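Hypothetical protein (Nostoc punctiforme, PDB 2INB) is of unknown function but, as an XisH family protein, probably takes part with XisF and XisI in site-specific recombination of nitrogen-fixation genes. Local coordinates at residues I118-I127 with Q132-N140. Sequence-based numbering, arbitrary orientation.
Sequences IAENQVKMLI and QEVIFQWIN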
loop_
_atom_site.group_PDB
_atom_site.type_symbol
_atom_site.label_atom_id
_atom_site.label_comp_id
_atom_site.label_asym_id
_atom_site.label_seq_id
_atom_site.Cartn_x
_atom_site.Cartn_y
_atom_site.Cartn_z
ATOM N N ILE A 118 5.879 3.488 -9.124
ATOM C CA ILE A 118 4.862 4.364 -9.678
ATOM C C ILE A 118 4.508 3.877 -11.087
ATOM O O ILE A 118 3.357 3.725 -11.453
ATOM C CB ILE A 118 5.346 5.829 -9.715
ATOM C CG1 ILE A 118 5.426 6.425 -8.309
ATOM C CG2 ILE A 118 4.506 6.696 -10.721
ATOM C CD1 ILE A 118 4.106 6.675 -7.616
ATOM N N ALA A 119 5.529 3.585 -11.902
ATOM C CA ALA A 119 5.269 3.136 -13.262
ATOM C C ALA A 119 4.545 1.782 -13.305
ATOM O O ALA A 119 3.607 1.591 -14.058
ATOM C CB ALA A 119 6.581 3.031 -14.028
ATOM N N GLU A 120 5.019 0.822 -12.496
ATOM C CA GLU A 120 4.467 -0.539 -12.522
ATOM C C GLU A 120 2.976 -0.525 -12.160
ATOM O O GLU A 120 2.209 -1.388 -12.595
ATOM C CB GLU A 120 5.218 -1.453 -11.578
ATOM C CG GLU A 120 6.654 -1.779 -11.974
ATOM C CD GLU A 120 7.338 -2.849 -11.127
ATOM O OE1 GLU A 120 6.668 -3.464 -10.295
ATOM O OE2 GLU A 120 8.589 -3.066 -11.394
ATOM N N ASN A 121 2.595 0.388 -11.263
ATOM C CA ASN A 121 1.224 0.456 -10.752
ATOM C C ASN A 121 0.374 1.574 -11.380
ATOM O O ASN A 121 -0.721 1.867 -10.864
ATOM C CB ASN A 121 1.312 0.560 -9.233
ATOM C CG ASN A 121 1.836 -0.718 -8.648
ATOM O OD1 ASN A 121 1.081 -1.712 -8.523
ATOM N ND2 ASN A 121 3.123 -0.748 -8.356
ATOM N N GLN A 122 0.852 2.195 -12.457
ATOM C CA GLN A 122 0.117 3.199 -13.160
ATOM C C GLN A 122 -0.395 4.299 -12.241
ATOM O O GLN A 122 -1.525 4.794 -12.360
ATOM C CB GLN A 122 -1.018 2.548 -13.975
ATOM C CG GLN A 122 -0.544 1.808 -15.206
ATOM C CD GLN A 122 0.179 0.483 -14.968
ATOM O OE1 GLN A 122 -0.246 -0.324 -14.128
ATOM N NE2 GLN A 122 1.275 0.232 -15.750
ATOM N N VAL A 123 0.442 4.741 -11.321
ATOM C CA VAL A 123 0.026 5.765 -10.354
ATOM C C VAL A 123 0.097 7.130 -11.060
ATOM O O VAL A 123 1.133 7.528 -11.605
ATOM C CB VAL A 123 0.923 5.736 -9.101
ATOM C CG1 VAL A 123 0.504 6.839 -8.091
ATOM C CG2 VAL A 123 0.927 4.356 -8.423
ATOM N N LYS A 124 -1.025 7.807 -11.032
ATOM C CA LYS A 124 -1.154 9.159 -11.546
ATOM C C LYS A 124 -0.860 10.120 -10.401
ATOM O O LYS A 124 -1.282 9.853 -9.259
ATOM C CB LYS A 124 -2.563 9.352 -12.093
ATOM C CG LYS A 124 -2.944 8.415 -13.217
ATOM C CD LYS A 124 -4.337 8.743 -13.740
ATOM C CE LYS A 124 -4.845 7.706 -14.681
ATOM N NZ LYS A 124 -4.037 7.603 -15.909
HETATM N N MSE A 125 -0.178 11.225 -10.687
HETATM C CA MSE A 125 0.213 12.127 -9.600
HETATM C C MSE A 125 -0.128 13.597 -9.888
HETATM O O MSE A 125 -0.227 14.026 -11.043
HETATM C CB MSE A 125 1.699 11.972 -9.270
HETATM C CG MSE A 125 2.034 10.592 -8.732
HETATM SE SE MSE A 125 3.965 10.408 -8.379
HETATM C CE MSE A 125 4.456 10.495 -10.273
ATOM N N LEU A 126 -0.344 14.332 -8.810
ATOM C CA LEU A 126 -0.507 15.774 -8.840
ATOM C C LEU A 126 0.691 16.336 -8.083
ATOM O O LEU A 126 0.812 16.109 -6.883
ATOM C CB LEU A 126 -1.837 16.143 -8.207
ATOM C CG LEU A 126 -2.230 17.621 -8.171
ATOM C CD1 LEU A 126 -2.169 18.183 -9.600
ATOM C CD2 LEU A 126 -3.601 17.803 -7.528
ATOM N N ILE A 127 1.603 17.004 -8.787
ATOM C CA ILE A 127 2.747 17.578 -8.124
ATOM C C ILE A 127 2.432 19.033 -7.798
ATOM O O ILE A 127 2.157 19.839 -8.714
ATOM C CB ILE A 127 4.009 17.503 -8.964
ATOM C CG1 ILE A 127 4.193 16.085 -9.542
ATOM C CG2 ILE A 127 5.212 17.933 -8.113
ATOM C CD1 ILE A 127 4.165 14.978 -8.512
ATOM N N GLN A 132 4.133 28.295 -2.801
ATOM C CA GLN A 132 3.227 29.148 -3.563
ATOM C C GLN A 132 1.819 28.578 -3.700
ATOM O O GLN A 132 0.908 29.265 -4.180
ATOM C CB GLN A 132 3.798 29.457 -4.971
ATOM C CG GLN A 132 4.921 30.446 -4.925
ATOM C CD GLN A 132 4.502 31.778 -4.304
ATOM O OE1 GLN A 132 3.459 32.368 -4.701
ATOM N NE2 GLN A 132 5.308 32.284 -3.356
ATOM N N GLU A 133 1.631 27.343 -3.302
ATOM C CA GLU A 133 0.329 26.691 -3.309
ATOM C C GLU A 133 -0.248 26.670 -4.739
ATOM O O GLU A 133 -1.304 27.224 -5.006
ATOM C CB GLU A 133 -0.664 27.341 -2.341
ATOM C CG GLU A 133 -0.129 27.560 -0.933
ATOM C CD GLU A 133 -1.204 28.101 0.012
ATOM O OE1 GLU A 133 -1.786 29.171 -0.275
ATOM O OE2 GLU A 133 -1.509 27.426 0.993
ATOM N N VAL A 134 0.489 26.036 -5.641
ATOM C CA VAL A 134 0.116 25.922 -7.040
ATOM C C VAL A 134 0.393 24.513 -7.550
ATOM O O VAL A 134 1.222 23.762 -6.998
ATOM C CB VAL A 134 0.900 26.918 -7.932
ATOM C CG1 VAL A 134 0.568 28.360 -7.530
ATOM C CG2 VAL A 134 2.406 26.628 -7.886
ATOM N N ILE A 135 -0.356 24.127 -8.587
ATOM C CA ILE A 135 -0.086 22.881 -9.296
ATOM C C ILE A 135 1.089 23.093 -10.281
ATOM O O ILE A 135 1.036 23.963 -11.151
ATOM C CB ILE A 135 -1.311 22.376 -10.080
ATOM C CG1 ILE A 135 -2.458 22.086 -9.122
ATOM C CG2 ILE A 135 -0.962 21.156 -10.958
ATOM C CD1 ILE A 135 -3.754 21.534 -9.787
ATOM N N PHE A 136 2.132 22.247 -10.141
ATOM C CA PHE A 136 3.333 22.297 -10.972
ATOM C C PHE A 136 3.246 21.316 -12.136
ATOM O O PHE A 136 3.677 21.651 -13.245
ATOM C CB PHE A 136 4.543 21.930 -10.122
ATOM C CG PHE A 136 5.808 21.707 -10.918
ATOM C CD1 PHE A 136 6.374 22.735 -11.608
ATOM C CD2 PHE A 136 6.399 20.431 -10.999
ATOM C CE1 PHE A 136 7.565 22.559 -12.317
ATOM C CE2 PHE A 136 7.541 20.255 -11.753
ATOM C CZ PHE A 136 8.125 21.314 -12.392
ATOM N N GLN A 137 2.694 20.116 -11.918
ATOM C CA GLN A 137 2.645 19.126 -12.996
ATOM C C GLN A 137 1.594 18.054 -12.680
ATOM O O GLN A 137 1.361 17.703 -11.538
ATOM C CB GLN A 137 4.017 18.458 -13.123
ATOM C CG GLN A 137 4.176 17.679 -14.405
ATOM C CD GLN A 137 5.593 17.204 -14.582
ATOM O OE1 GLN A 137 6.504 17.676 -13.907
ATOM N NE2 GLN A 137 5.784 16.245 -15.469
ATOM N N TRP A 138 0.911 17.608 -13.731
ATOM C CA TRP A 138 0.120 16.386 -13.691
ATOM C C TRP A 138 0.898 15.285 -14.388
ATOM O O TRP A 138 1.430 15.490 -15.485
ATOM C CB TRP A 138 -1.167 16.617 -14.431
ATOM C CG TRP A 138 -2.107 17.627 -13.851
ATOM C CD1 TRP A 138 -2.217 18.941 -14.196
ATOM C CD2 TRP A 138 -3.075 17.403 -12.845
ATOM N NE1 TRP A 138 -3.232 19.553 -13.484
ATOM C CE2 TRP A 138 -3.770 18.612 -12.643
ATOM C CE3 TRP A 138 -3.500 16.265 -12.155
ATOM C CZ2 TRP A 138 -4.852 18.705 -11.787
ATOM C CZ3 TRP A 138 -4.526 16.382 -11.237
ATOM C CH2 TRP A 138 -5.205 17.586 -11.078
ATOM N N ILE A 139 0.974 14.128 -13.743
ATOM C CA ILE A 139 1.702 12.953 -14.297
ATOM C C ILE A 139 0.748 11.758 -14.520
ATOM O O ILE A 139 -0.009 11.356 -13.614
ATOM C CB ILE A 139 2.819 12.582 -13.393
ATOM C CG1 ILE A 139 3.789 13.763 -13.268
ATOM C CG2 ILE A 139 3.523 11.262 -13.870
ATOM C CD1 ILE A 139 4.900 13.534 -12.345
ATOM N N ASN A 140 0.824 11.214 -15.743
ATOM C CA ASN A 140 0.216 9.917 -16.175
ATOM C C ASN A 140 -1.260 10.128 -16.303
ATOM O O ASN A 140 -1.663 11.289 -16.237
ATOM C CB ASN A 140 0.509 8.740 -15.239
ATOM C CG ASN A 140 1.950 8.375 -15.200
ATOM O OD1 ASN A 140 2.687 8.703 -16.133
ATOM N ND2 ASN A 140 2.380 7.653 -14.118
ATOM O OXT ASN A 140 -1.998 9.137 -16.479
#
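A bend at the end of the K124 chain (chi4 -64°) after two extended torsions turns NZ onto the C-terminal carboxylate of N140, giving a salt bridge of 2.6 Å from NZ to OXT, while the aliphatic part runs alongside OXT. With CG anti to the carbonyl carbon (chi1 -66°), the ND2 end of the N140 amide reaches V123, and ND2 donates to V123 O at 2.8 Å from above the carbonyl plane. A methionine in place of K124 would probably leave the terminal carboxylate without its charged mate and freer to turn. The antiparallel register rests on paired backbone bonds: M125 N to I139 O at 2.9 Å with I139 N to M125 O, then I127 N to Q137 O. I127 O accepts from both F136 N (2.8 Å) and Q137 N (3.3 Å), evidence for a classic beta bulge. On one face L126 CD1, in the conformer described, lies over the W138 six-membered ring, beside I135, though its closeness is doubtful; on the other, I139 CD1 packs against I127 CG1 (3.9 Å), and Y105 touches both isoleucines. Strand 125-129 also bonds to strand 94-101, leaving 134-139 outermost within this chain: a bulged beta hairpin closing one sheet edge in a PDDEXK-clan protein.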